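Local coordinates for actin binding protein family protein (Entamoeba histolytica HM-1:IMSS, PDB 6K2F) that probably binds actin monomers and inhibits actin polymerization by sequestering them, this piece being the N-terminal ADF-homology domain of twinfilin, at residues S43-D46 / A47-L51; S129-E132 / A133-H137. All blocks are in the same frame, centred on the assembly; numbering follows the deposited sequence.

Contact 1 of 2, residues S43-D46 / A47-L51; sequences SDFD and ADLDL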
loop_
_atom_site.group_PDB
_atom_site.type_symbol
_atom_site.label_atom_id
_atom_site.label_comp_id
_atom_site.label_asym_id
_atom_site.label_seq_id
_atom_site.Cartn_x
_atom_site.Cartn_y
_atom_site.Cartn_z
ATOM N N SER A 43 3.037 2.456 -1.684
ATOM C CA SER A 43 2.676 3.111 -2.956
ATOM C C SER A 43 3.577 2.587 -4.090
ATOM O O SER A 43 3.422 3.098 -5.211
ATOM C CB SER A 43 2.783 4.585 -2.815
ATOM O OG SER A 43 4.126 4.949 -2.587
ATOM N N ASP A 44 4.533 1.687 -3.808
ATOM C CA ASP A 44 5.530 1.170 -4.797
ATOM C C ASP A 44 5.133 -0.239 -5.239
ATOM O O ASP A 44 5.437 -1.213 -4.538
ATOM C CB ASP A 44 6.954 1.198 -4.228
ATOM C CG ASP A 44 8.059 0.882 -5.233
ATOM O OD1 ASP A 44 7.758 0.252 -6.290
ATOM O OD2 ASP A 44 9.214 1.277 -4.955
ATOM N N PHE A 45 4.444 -0.333 -6.372
ATOM C CA PHE A 45 3.939 -1.604 -6.942
ATOM C C PHE A 45 5.103 -2.580 -7.127
ATOM O O PHE A 45 5.002 -3.751 -6.755
ATOM C CB PHE A 45 3.248 -1.310 -8.272
ATOM C CG PHE A 45 2.937 -2.523 -9.106
ATOM C CD1 PHE A 45 1.774 -3.231 -8.890
ATOM C CD2 PHE A 45 3.793 -2.947 -10.106
ATOM C CE1 PHE A 45 1.448 -4.320 -9.678
ATOM C CE2 PHE A 45 3.467 -4.044 -10.887
ATOM C CZ PHE A 45 2.305 -4.733 -10.666
ATOM N N ASP A 46 6.198 -2.089 -7.704
ATOM C CA ASP A 46 7.350 -2.954 -8.062
ATOM C C ASP A 46 7.927 -3.602 -6.798
ATOM O O ASP A 46 8.103 -4.836 -6.787
ATOM C CB ASP A 46 8.420 -2.152 -8.796
ATOM C CG ASP A 46 8.013 -1.724 -10.199
ATOM O OD1 ASP A 46 7.217 -2.434 -10.846
ATOM O OD2 ASP A 46 8.488 -0.673 -10.636
ATOM N N ALA A 47 8.207 -2.801 -5.766
ATOM C CA ALA A 47 8.732 -3.283 -4.471
ATOM C C ALA A 47 7.733 -4.269 -3.866
ATOM O O ALA A 47 8.135 -5.329 -3.359
ATOM C CB ALA A 47 8.954 -2.122 -3.538
ATOM N N ASP A 48 6.445 -3.947 -3.938
ATOM C CA ASP A 48 5.425 -4.752 -3.237
ATOM C C ASP A 48 5.317 -6.148 -3.867
ATOM O O ASP A 48 4.891 -7.087 -3.164
ATOM C CB ASP A 48 4.065 -4.056 -3.196
ATOM C CG ASP A 48 3.968 -2.860 -2.256
ATOM O OD1 ASP A 48 4.994 -2.469 -1.602
ATOM O OD2 ASP A 48 2.844 -2.302 -2.191
ATOM N N LEU A 49 5.680 -6.311 -5.143
ATOM C CA LEU A 49 5.585 -7.649 -5.775
ATOM C C LEU A 49 6.399 -8.651 -4.952
ATOM O O LEU A 49 5.977 -9.815 -4.842
ATOM C CB LEU A 49 6.059 -7.594 -7.229
ATOM C CG LEU A 49 5.035 -7.024 -8.210
ATOM C CD1 LEU A 49 5.687 -6.705 -9.545
ATOM C CD2 LEU A 49 3.875 -7.992 -8.382
ATOM N N ASP A 50 7.530 -8.222 -4.393
ATOM C CA ASP A 50 8.418 -9.153 -3.660
ATOM C C ASP A 50 7.780 -9.552 -2.319
ATOM O O ASP A 50 8.180 -10.615 -1.765
ATOM C CB ASP A 50 9.808 -8.553 -3.502
ATOM C CG ASP A 50 10.618 -8.608 -4.785
ATOM O OD1 ASP A 50 10.303 -9.456 -5.643
ATOM O OD2 ASP A 50 11.580 -7.817 -4.911
ATOM N N LEU A 51 6.841 -8.769 -1.784
ATOM C CA LEU A 51 6.195 -9.118 -0.480
ATOM C C LEU A 51 5.423 -10.432 -0.595
ATOM O O LEU A 51 5.275 -11.121 0.424
ATOM C CB LEU A 51 5.258 -7.991 -0.043
ATOM C CG LEU A 51 5.948 -6.670 0.270
ATOM C CD1 LEU A 51 4.911 -5.597 0.569
ATOM C CD2 LEU A 51 6.924 -6.827 1.433
#

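Contact 2 of 2, residues S129-E132 / A133-H137; sequences SGYE and AFLRH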
loop_
_atom_site.group_PDB
_atom_site.type_symbol
_atom_site.label_atom_id
_atom_site.label_comp_id
_atom_site.label_asym_id
_atom_site.label_seq_id
_atom_site.Cartn_x
_atom_site.Cartn_y
_atom_site.Cartn_z
ATOM N N SER A 129 10.777 -10.297 -10.205
ATOM C CA SER A 129 11.467 -11.084 -11.249
ATOM C C SER A 129 10.460 -11.967 -11.981
ATOM O O SER A 129 10.520 -12.041 -13.245
ATOM C CB SER A 129 12.573 -11.920 -10.662
ATOM O OG SER A 129 13.624 -11.096 -10.189
ATOM N N GLY A 130 9.603 -12.651 -11.220
ATOM C CA GLY A 130 8.622 -13.571 -11.801
ATOM C C GLY A 130 7.607 -12.821 -12.648
ATOM O O GLY A 130 7.220 -13.313 -13.736
ATOM N N TYR A 131 7.214 -11.630 -12.204
ATOM C CA TYR A 131 6.230 -10.800 -12.942
ATOM C C TYR A 131 6.835 -10.348 -14.272
ATOM O O TYR A 131 6.162 -10.400 -15.323
ATOM C CB TYR A 131 5.820 -9.597 -12.092
ATOM C CG TYR A 131 4.733 -8.765 -12.712
ATOM C CD1 TYR A 131 3.525 -9.343 -13.057
ATOM C CD2 TYR A 131 4.936 -7.432 -13.008
ATOM C CE1 TYR A 131 2.526 -8.597 -13.661
ATOM C CE2 TYR A 131 3.944 -6.671 -13.603
ATOM C CZ TYR A 131 2.740 -7.258 -13.935
ATOM O OH TYR A 131 1.752 -6.510 -14.501
ATOM N N GLU A 132 8.077 -9.867 -14.234
ATOM C CA GLU A 132 8.769 -9.399 -15.467
ATOM C C GLU A 132 8.893 -10.579 -16.441
ATOM O O GLU A 132 8.664 -10.387 -17.631
ATOM C CB GLU A 132 10.100 -8.760 -15.090
ATOM C CG GLU A 132 9.936 -7.455 -14.313
ATOM C CD GLU A 132 9.272 -6.298 -15.056
ATOM O OE1 GLU A 132 9.192 -6.354 -16.305
ATOM O OE2 GLU A 132 8.834 -5.329 -14.382
ATOM N N ALA A 133 9.176 -11.782 -15.941
ATOM C CA ALA A 133 9.303 -12.990 -16.788
ATOM C C ALA A 133 7.952 -13.318 -17.423
ATOM O O ALA A 133 7.926 -13.667 -18.611
ATOM C CB ALA A 133 9.826 -14.152 -15.977
ATOM N N PHE A 134 6.875 -13.211 -16.651
ATOM C CA PHE A 134 5.495 -13.434 -17.162
ATOM C C PHE A 134 5.220 -12.447 -18.299
ATOM O O PHE A 134 4.719 -12.866 -19.367
ATOM C CB PHE A 134 4.445 -13.277 -16.064
ATOM C CG PHE A 134 3.036 -13.196 -16.605
ATOM C CD1 PHE A 134 2.340 -14.340 -16.970
ATOM C CD2 PHE A 134 2.426 -11.976 -16.809
ATOM C CE1 PHE A 134 1.055 -14.255 -17.479
ATOM C CE2 PHE A 134 1.143 -11.884 -17.337
ATOM C CZ PHE A 134 0.456 -13.028 -17.663
ATOM N N LEU A 135 5.547 -11.166 -18.096
ATOM C CA LEU A 135 5.214 -10.112 -19.090
ATOM C C LEU A 135 5.954 -10.382 -20.397
ATOM O O LEU A 135 5.390 -10.118 -21.471
ATOM C CB LEU A 135 5.563 -8.731 -18.526
ATOM C CG LEU A 135 4.643 -8.217 -17.427
ATOM C CD1 LEU A 135 5.107 -6.852 -16.967
ATOM C CD2 LEU A 135 3.197 -8.167 -17.897
ATOM N N ARG A 136 7.177 -10.896 -20.318
ATOM C CA ARG A 136 8.021 -11.096 -21.524
ATOM C C ARG A 136 7.370 -12.151 -22.443
ATOM O O ARG A 136 7.661 -12.101 -23.643
ATOM C CB ARG A 136 9.464 -11.350 -21.062
ATOM C CG ARG A 136 10.168 -10.067 -20.640
ATOM C CD ARG A 136 11.511 -10.197 -19.944
ATOM N NE ARG A 136 12.027 -11.556 -20.007
ATOM C CZ ARG A 136 12.460 -12.278 -18.971
ATOM N NH1 ARG A 136 12.482 -11.771 -17.745
ATOM N NH2 ARG A 136 12.881 -13.518 -19.171
ATOM N N HIS A 137 6.463 -13.006 -21.941
ATOM C CA HIS A 137 5.877 -14.154 -22.685
ATOM C C HIS A 137 4.340 -14.125 -22.725
ATOM O O HIS A 137 3.748 -15.111 -23.237
ATOM C CB HIS A 137 6.368 -15.467 -22.068
ATOM C CG HIS A 137 7.853 -15.586 -22.059
ATOM N ND1 HIS A 137 8.593 -15.393 -20.909
ATOM C CD2 HIS A 137 8.738 -15.860 -23.047
ATOM C CE1 HIS A 137 9.872 -15.555 -21.181
ATOM N NE2 HIS A 137 9.989 -15.845 -22.488
#

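Contact 1 of 2, residues S43-D46 / A47-L51
D44 meets A47 across the first turn of a short helix, and the polar contacts are of two kinds. The capping bond is the first: A47 N donates to D44 OD1 at 3.1 Å and almost straight (175°), approaching from well above the plane of the carboxylate rather than within it. With CG anti to the backbone N (chi1 -171°), the D44 side chain reaches forward to this amide, three residues on, and its CG packs 3.6 Å from A47 CB. Main-chain bonds make the second kind. D48 N reaches D44 O at 3.0 Å, whereas L49 N is divided between a weak bond to F45 O and a longer one to D46 O, 3.3 Å, which it meets from above the carbonyl plane.

The apolar side-chain contact pairs F45 with L49. The two side chains cross obliquely, L49 CD1 lying 3.7 Å from F45 CE2 while L49 CG stands over one face of the ring, toward its rim. F66 of strand 62-68 meets the F45 ring at a steep angle and also touches L49.

The buried carboxylate of D48 is gripped by a salt bridge to R22 and a hydrogen bond with T42 OG1, partners that probably favour its charged form. D44 is thus an aspartate N-cap at the start of the short helix 45-49, which packs on strand 62-68 of the ADF-homology fold.

Contact 2 of 2, residues S129-E132 / A133-H137
Y131 and L135, one helical turn apart, form the close-packed side of this contact. L135 CG sits over one face of the Y131 ring in a CH-pi contact, 4.2 Å from the centroid and 15° off the normal, and its CD1 branch comes to 3.6 Å from Y131 CE2. The leucine's CD2 lies farther along, toward CZ and the hydroxyl, while CD1 keeps to the CE2 side. Y131 holds CG anti to its own amide nitrogen (chi1 -175°) and L135 holds CG anti to its carbonyl carbon (chi1 -72°), the pairing that lays the leucine branch over the ring. Beneath them the main chain is regular: F134 N to G130 O and L135 N to Y131 O are both 2.9 Å.

The other side is looser and more exposed. The R136 chain bends at chi3, possibly influenced by crystal packing, and brings its guanidinium back over A133 CA, but its NH1 remains 6.5 Å from E132 OE1, too far for a salt bridge. E132 has instead a weak, long ion pair with K128. Near the C-terminal end, H137 ND1 donates to A133 O at 3.0 Å, tying the exposed imidazole to the preceding turn.

Strand 114-120 receives the packed face of helix 127-137: Y116 meets F134 edge-to-face and also touches Y131 and L135, while I118 lies against Y131 and F134. L49 of helix 45-49 touches Y131 too.

Overall arrangement
Contact 1 precedes contact 2 in the chain, and most of the sheet and two further helices lie in the sequence between them. Their centres are about 15 Å apart, yet helices 45-49 and 127-137 meet directly: L49 CD1 is 3.6 Å from Y131 CD2, and F45 CE2 is 3.8 Å from Y131 CE2. Y131, from the second helix, thus packs on F45 and L49 of the first. Contact 1 leans on strand 62-68 and contact 2 on strand 114-120, strands of one mixed sheet that are joined through 77-85. The pair illustrates how local helical contacts, remote in sequence, combine on two strands of a single ADF-homology sheet, with helix 127-137 the last helix of the chain.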